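Local coordinates for protein geranyltranstransferase (Stenotrophomonas maltophilia, PDB 7LBJ) that probably catalyses the magnesium-dependent condensation of geranyl diphosphate with isopentenyl diphosphate to farnesyl diphosphate, although it has also been named an octaprenyl diphosphate synthase, at residues A[188-191]-A[192-195]; A[202-206]-A[207-211]; A[219-222]-A[223-227]. All coordinates share one frame; numbering follows the deposited sequence.

Contact 1. Residues A[188-191]-A[192-195]; sequences GALI and RAAV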
loop_
_atom_site.group_PDB
_atom_site.type_symbol
_atom_site.label_atom_id
_atom_site.label_comp_id
_atom_site.label_asym_id
_atom_site.label_seq_id
_atom_site.Cartn_x
_atom_site.Cartn_y
_atom_site.Cartn_z
ATOM N N GLY A 188 -2.704 -8.359 15.586
ATOM C CA GLY A 188 -3.918 -9.158 15.600
ATOM C C GLY A 188 -4.743 -8.993 14.335
ATOM O O GLY A 188 -5.292 -9.970 13.804
ATOM N N ALA A 189 -4.819 -7.765 13.816
ATOM C CA ALA A 189 -5.708 -7.499 12.689
ATOM C C ALA A 189 -5.288 -8.279 11.443
ATOM O O ALA A 189 -6.135 -8.845 10.743
ATOM C CB ALA A 189 -5.750 -5.996 12.392
ATOM N N LEU A 190 -3.992 -8.293 11.130
ATOM C CA LEU A 190 -3.556 -9.003 9.923
ATOM C C LEU A 190 -3.665 -10.513 10.090
ATOM O O LEU A 190 -3.917 -11.225 9.112
ATOM C CB LEU A 190 -2.129 -8.608 9.568
ATOM C CG LEU A 190 -1.503 -9.222 8.317
ATOM C CD1 LEU A 190 -2.287 -8.775 7.072
ATOM C CD2 LEU A 190 -0.044 -8.768 8.248
ATOM N N ILE A 191 -3.495 -11.018 11.315
ATOM C CA ILE A 191 -3.718 -12.434 11.570
ATOM C C ILE A 191 -5.184 -12.798 11.362
ATOM O O ILE A 191 -5.498 -13.836 10.753
ATOM C CB ILE A 191 -3.208 -12.789 12.978
ATOM C CG1 ILE A 191 -1.683 -12.938 12.907
ATOM C CG2 ILE A 191 -3.869 -14.069 13.493
ATOM C CD1 ILE A 191 -0.981 -12.941 14.292
ATOM N N ARG A 192 -6.109 -11.956 11.844
ATOM C CA ARG A 192 -7.526 -12.195 11.568
ATOM C C ARG A 192 -7.829 -12.062 10.080
ATOM O O ARG A 192 -8.645 -12.815 9.542
ATOM C CB ARG A 192 -8.405 -11.241 12.376
ATOM C CG ARG A 192 -8.377 -11.541 13.879
ATOM C CD ARG A 192 -8.862 -10.340 14.658
ATOM N NE ARG A 192 -10.269 -10.050 14.385
ATOM C CZ ARG A 192 -10.929 -9.034 14.921
ATOM N NH1 ARG A 192 -10.328 -8.174 15.730
ATOM N NH2 ARG A 192 -12.221 -8.875 14.641
ATOM N N ALA A 193 -7.179 -11.119 9.392
ATOM C CA ALA A 193 -7.403 -11.006 7.947
ATOM C C ALA A 193 -6.998 -12.279 7.226
ATOM O O ALA A 193 -7.677 -12.709 6.284
ATOM C CB ALA A 193 -6.638 -9.810 7.364
ATOM N N ALA A 194 -5.887 -12.894 7.637
ATOM C CA ALA A 194 -5.437 -14.095 6.949
ATOM C C ALA A 194 -6.485 -15.192 7.057
ATOM O O ALA A 194 -6.860 -15.805 6.051
ATOM C CB ALA A 194 -4.097 -14.571 7.509
ATOM N N VAL A 195 -7.011 -15.412 8.265
ATOM C CA VAL A 195 -8.045 -16.435 8.439
ATOM C C VAL A 195 -9.306 -16.060 7.665
ATOM O O VAL A 195 -9.933 -16.912 7.023
ATOM C CB VAL A 195 -8.327 -16.639 9.936
ATOM C CG1 VAL A 195 -9.611 -17.492 10.156
ATOM C CG2 VAL A 195 -7.080 -17.271 10.609
#
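Gly188 and Arg192, Ala189 and Ala193, Leu190 and Ala194 are joined by successive i to i+4 bonds in two turns of helix 176-201, a largely buried part of a helix in the all-helical prenyl synthase fold. Arg192 N lies 2.9 Å from Gly188 O, on a nearly straight N-H...O line (165°). Ala193 N reaches Ala189 O at 2.8 Å and Ala194 N reaches Leu190 O at 3.0 Å. The fourth bond, from Val195 N to Ile191 O at 3.3 Å, is weak though straight.

Apolar contact between the side chains of these turns is slight: Leu190 CD1 comes to 4.5 Å from Ala193 CB. The apolar groups serve other helices instead. Leu190 and Ala193 pack on helix 140-154, Ile191 and Ala194 on helix 55-65, and Val195 on helices 55-65 and 206-233.

The charged member is Arg192. With CG placed beside its own backbone N (chi1 -69°), the stem turns back along the helix past the carbonyl of Gly188, a residue without a side chain. A bend at chi3 then carries the guanidinium to helix 206-233, where NH2 forms a salt bridge with Asp213 OD2. Of the stem carbons, Arg192 CG passes nearest to Gly188 O, at 3.5 Å.

Contact 2. Residues A[202-206]-A[207-211]; sequences GQAHE and PQLAQ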
loop_
_atom_site.group_PDB
_atom_site.type_symbol
_atom_site.label_atom_id
_atom_site.label_comp_id
_atom_site.label_asym_id
_atom_site.label_seq_id
_atom_site.Cartn_x
_atom_site.Cartn_y
_atom_site.Cartn_z
ATOM N N GLY A 202 -12.832 -19.966 0.504
ATOM C CA GLY A 202 -13.596 -21.176 0.731
ATOM C C GLY A 202 -15.098 -20.998 0.666
ATOM O O GLY A 202 -15.839 -21.966 0.862
ATOM N N GLN A 203 -15.563 -19.772 0.405
ATOM C CA GLN A 203 -16.982 -19.443 0.277
ATOM C C GLN A 203 -17.732 -19.635 1.591
ATOM O O GLN A 203 -18.910 -20.000 1.599
ATOM C CB GLN A 203 -17.639 -20.239 -0.858
ATOM C CG GLN A 203 -16.841 -20.108 -2.146
ATOM C CD GLN A 203 -17.453 -20.814 -3.338
ATOM O OE1 GLN A 203 -18.668 -20.909 -3.473
ATOM N NE2 GLN A 203 -16.600 -21.286 -4.227
ATOM N N ALA A 204 -17.061 -19.368 2.706
ATOM C CA ALA A 204 -17.711 -19.434 4.010
ATOM C C ALA A 204 -18.806 -18.384 4.127
ATOM O O ALA A 204 -18.706 -17.294 3.558
ATOM C CB ALA A 204 -16.687 -19.197 5.119
ATOM N N HIS A 205 -19.841 -18.701 4.898
ATOM C CA HIS A 205 -20.874 -17.718 5.198
ATOM C C HIS A 205 -20.571 -16.985 6.506
ATOM O O HIS A 205 -19.691 -17.374 7.281
ATOM C CB HIS A 205 -22.238 -18.373 5.287
ATOM C CG HIS A 205 -22.661 -19.046 4.027
ATOM N ND1 HIS A 205 -22.754 -18.378 2.824
ATOM C CD2 HIS A 205 -23.010 -20.330 3.778
ATOM C CE1 HIS A 205 -23.153 -19.221 1.889
ATOM N NE2 HIS A 205 -23.316 -20.411 2.443
ATOM N N GLU A 206 -21.333 -15.914 6.748
ATOM C CA GLU A 206 -21.008 -15.000 7.843
ATOM C C GLU A 206 -20.930 -15.661 9.214
ATOM O O GLU A 206 -20.024 -15.290 9.987
ATOM C CB GLU A 206 -22.015 -13.843 7.872
ATOM C CG GLU A 206 -22.635 -13.554 6.531
ATOM C CD GLU A 206 -23.521 -12.332 6.568
ATOM O OE1 GLU A 206 -23.141 -11.386 7.285
ATOM O OE2 GLU A 206 -24.583 -12.322 5.886
ATOM N N PRO A 207 -21.821 -16.591 9.600
ATOM C CA PRO A 207 -21.682 -17.187 10.938
ATOM C C PRO A 207 -20.391 -17.951 11.100
ATOM O O PRO A 207 -19.748 -17.867 12.147
ATOM C CB PRO A 207 -22.912 -18.099 11.046
ATOM C CG PRO A 207 -23.903 -17.468 10.151
ATOM C CD PRO A 207 -23.101 -16.987 8.979
ATOM N N GLN A 208 -19.981 -18.684 10.070
ATOM C CA GLN A 208 -18.704 -19.367 10.139
ATOM C C GLN A 208 -17.533 -18.394 10.077
ATOM O O GLN A 208 -16.488 -18.636 10.691
ATOM C CB GLN A 208 -18.614 -20.368 9.006
ATOM C CG GLN A 208 -17.683 -21.450 9.323
ATOM C CD GLN A 208 -17.840 -22.599 8.382
ATOM O OE1 GLN A 208 -18.602 -22.525 7.405
ATOM N NE2 GLN A 208 -17.116 -23.685 8.658
ATOM N N LEU A 209 -17.669 -17.300 9.331
ATOM C CA LEU A 209 -16.619 -16.285 9.362
ATOM C C LEU A 209 -16.460 -15.723 10.764
ATOM O O LEU A 209 -15.334 -15.506 11.227
ATOM C CB LEU A 209 -16.924 -15.160 8.357
ATOM C CG LEU A 209 -16.803 -15.626 6.907
ATOM C CD1 LEU A 209 -17.423 -14.629 5.975
ATOM C CD2 LEU A 209 -15.323 -15.793 6.579
ATOM N N ALA A 210 -17.580 -15.476 11.459
ATOM C CA ALA A 210 -17.496 -14.904 12.799
ATOM C C ALA A 210 -16.882 -15.890 13.780
ATOM O O ALA A 210 -16.102 -15.513 14.664
ATOM C CB ALA A 210 -18.890 -14.480 13.267
ATOM N N GLN A 211 -17.234 -17.159 13.656
ATOM C CA GLN A 211 -16.636 -18.172 14.522
ATOM C C GLN A 211 -15.118 -18.253 14.316
ATOM O O GLN A 211 -14.337 -18.266 15.282
ATOM C CB GLN A 211 -17.318 -19.507 14.228
ATOM C CG GLN A 211 -16.732 -20.723 14.919
ATOM C CD GLN A 211 -17.337 -21.981 14.321
ATOM O OE1 GLN A 211 -16.993 -22.363 13.211
ATOM N NE2 GLN A 211 -18.290 -22.581 15.016
HETATM O O HOH W 1 -20.165 -21.160 6.138
#
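Leu209 folds back over Ala204 and His205, and its carbons meet the loop and the first residues of the helix in succession. CB sits 3.5 Å from Glu206 O. One step out, CG comes to 3.4 Å from His205 O, because chi1 of -69° sets it beside the backbone N, the same N that bonds this carbonyl. Leu209 CD1 lies 3.8 Å from both His205 O and Ala204 O, while Leu209 CD2 rests on Ala204 CB at 3.9 Å. Leu209 also packs on Arg196, Ala199 and Leu200 of helix 176-201.

This is a tight helix-to-helix connection. Gln203, with positive phi, ends helix 176-201 in a Schellman motif, and His205 is the N-cap of helix 206-233. The first turn is closed by Leu209 N, bonded to His205 O at 2.9 Å, and by the next bond, from Ala210 N to Glu206 O.

A water accepts from His205 N at 2.8 Å. It also lies 2.4 Å from Gln208 OE1, so short that the exact length is doubtful. The other end of that amide, Gln208 NE2, is hydrogen-bonded to Tyr281 OH, which Gln211 OE1 shares.

Contact 3. Residues A[219-222]-A[223-227]; sequences LGLA and FQVRD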
loop_
_atom_site.group_PDB
_atom_site.type_symbol
_atom_site.label_atom_id
_atom_site.label_comp_id
_atom_site.label_asym_id
_atom_site.label_seq_id
_atom_site.Cartn_x
_atom_site.Cartn_y
_atom_site.Cartn_z
ATOM N N LEU A 219 -5.824 -16.343 18.615
ATOM C CA LEU A 219 -4.504 -16.780 18.165
ATOM C C LEU A 219 -3.516 -15.619 18.082
ATOM O O LEU A 219 -2.340 -15.765 18.460
ATOM C CB LEU A 219 -4.609 -17.486 16.804
ATOM C CG LEU A 219 -3.349 -18.197 16.309
ATOM C CD1 LEU A 219 -3.746 -19.435 15.534
ATOM C CD2 LEU A 219 -2.538 -17.286 15.417
ATOM N N GLY A 220 -3.957 -14.472 17.556
ATOM C CA GLY A 220 -3.051 -13.352 17.419
ATOM C C GLY A 220 -2.535 -12.866 18.761
ATOM O O GLY A 220 -1.357 -12.521 18.895
ATOM N N LEU A 221 -3.406 -12.835 19.768
ATOM C CA LEU A 221 -2.946 -12.478 21.113
ATOM C C LEU A 221 -2.055 -13.574 21.695
ATOM O O LEU A 221 -0.993 -13.280 22.257
ATOM C CB LEU A 221 -4.136 -12.206 22.035
ATOM C CG LEU A 221 -3.790 -11.789 23.471
ATOM C CD1 LEU A 221 -2.896 -10.560 23.465
ATOM C CD2 LEU A 221 -5.062 -11.510 24.345
ATOM N N ALA A 222 -2.450 -14.845 21.539
ATOM C CA ALA A 222 -1.645 -15.936 22.074
ATOM C C ALA A 222 -0.212 -15.863 21.574
ATOM O O ALA A 222 0.739 -16.049 22.346
ATOM C CB ALA A 222 -2.273 -17.288 21.711
ATOM N N PHE A 223 -0.035 -15.608 20.279
ATOM C CA PHE A 223 1.307 -15.531 19.717
ATOM C C PHE A 223 2.143 -14.490 20.456
ATOM O O PHE A 223 3.319 -14.717 20.764
ATOM C CB PHE A 223 1.188 -15.197 18.227
ATOM C CG PHE A 223 2.448 -15.374 17.452
ATOM C CD1 PHE A 223 2.776 -16.613 16.919
ATOM C CD2 PHE A 223 3.298 -14.297 17.216
ATOM C CE1 PHE A 223 3.940 -16.784 16.168
ATOM C CE2 PHE A 223 4.476 -14.461 16.476
ATOM C CZ PHE A 223 4.794 -15.710 15.952
ATOM N N GLN A 224 1.539 -13.349 20.778
ATOM C CA GLN A 224 2.290 -12.274 21.413
ATOM C C GLN A 224 2.568 -12.552 22.891
ATOM O O GLN A 224 3.651 -12.229 23.385
ATOM C CB GLN A 224 1.536 -10.954 21.251
ATOM C CG GLN A 224 2.289 -9.776 21.824
ATOM C CD GLN A 224 3.603 -9.532 21.105
ATOM O OE1 GLN A 224 3.673 -9.661 19.884
ATOM N NE2 GLN A 224 4.658 -9.202 21.863
ATOM N N VAL A 225 1.603 -13.118 23.621
ATOM C CA VAL A 225 1.868 -13.514 25.010
ATOM C C VAL A 225 3.020 -14.517 25.062
ATOM O O VAL A 225 3.942 -14.393 25.880
ATOM C CB VAL A 225 0.590 -14.080 25.657
ATOM C CG1 VAL A 225 0.872 -14.595 27.071
ATOM C CG2 VAL A 225 -0.513 -13.004 25.693
ATOM N N ARG A 226 2.991 -15.522 24.175
ATOM C CA ARG A 226 4.086 -16.496 24.112
ATOM C C ARG A 226 5.418 -15.811 23.846
ATOM O O ARG A 226 6.436 -16.145 24.473
ATOM C CB ARG A 226 3.802 -17.540 23.021
ATOM C CG ARG A 226 4.928 -18.576 22.808
ATOM C CD ARG A 226 5.328 -19.211 24.132
ATOM N NE ARG A 226 6.225 -20.355 23.991
ATOM C CZ ARG A 226 6.783 -20.998 25.012
ATOM N NH1 ARG A 226 6.578 -20.617 26.268
ATOM N NH2 ARG A 226 7.563 -22.049 24.769
ATOM N N ASP A 227 5.436 -14.873 22.895
ATOM C CA ASP A 227 6.660 -14.141 22.579
ATOM C C ASP A 227 7.198 -13.432 23.812
ATOM O O ASP A 227 8.398 -13.496 24.107
ATOM C CB ASP A 227 6.397 -13.134 21.455
ATOM C CG ASP A 227 6.624 -13.721 20.057
ATOM O OD1 ASP A 227 6.818 -14.949 19.935
ATOM O OD2 ASP A 227 6.604 -12.944 19.078
#
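Leu221 and Val225 are brought together, one turn apart, by two first torsions. In Leu221, CG stands anti to the backbone N (chi1 -179°), from which CD1 leans toward the later turn; in Val225, CG1 takes the corresponding position, which puts CG2 beside the backbone N and facing back. The side chains cross obliquely, with Leu221 CD1 4.1 Å from Val225 CG2. That same methyl, Val225 CG2, also lies 3.5 Å from Leu221 O. Phe254 of helix 254-258 touches both residues, and helix 260-277 adds Leu270 on Leu221 and Leu267 on Val225.

Leu221 O has two backbone donors. Val225 N approaches at 2.9 Å and nearly straight (170°), whereas Gln224 N, also 2.9 Å from Leu221 O, is so bent that its bond is weak. Phe223 N to Leu219 O and Arg226 N to Ala222 O complete the regular i to i+4 bonds; Gln224 N, 3.6 Å from Gly220 O, is the exception.

Beyond CB, which lies 3.6 Å from Leu219 O, the Phe223 ring leads away from the earlier turn and meets Arg298 in a cation-pi contact. Arg298 NH2 is bonded to Phe223 O and forms a salt bridge with Asp227 OD1, while Arg298 O accepts from Arg226 NH2; the C-terminal end of the chain is thereby fastened to this turn. The sequence FQVRDD, Phe223 to Asp228, enters the second aspartate-rich motif of prenyl synthases, DDxxD, with Asp227 and Asp228 as its first two aspartates; in relatives this motif binds magnesium and, through it, the diphosphate of the allylic substrate.

How the contacts relate
Contacts 1 and 3 each cover a little over two turns of helices that follow each other in the chain, 176-201 and 206-233; contact 2 is the connection between them and the start of the second. Contact 1 is the most buried, contact 3 partly so; contact 2 lies at the surface, its centre about 20 Å from the chain's. The helices touch, among other places, where Ile191 CD1 packs 3.8 Å from Gly220 CA. Apolar residues, several of them glycine or alanine, dominate contact 1, with one arginine bridging to the neighbouring helix. Contact 2 joins helix ends through capping, a water and one alanine-leucine contact, whereas contact 3 combines apolar packing with ties to the C-terminal end.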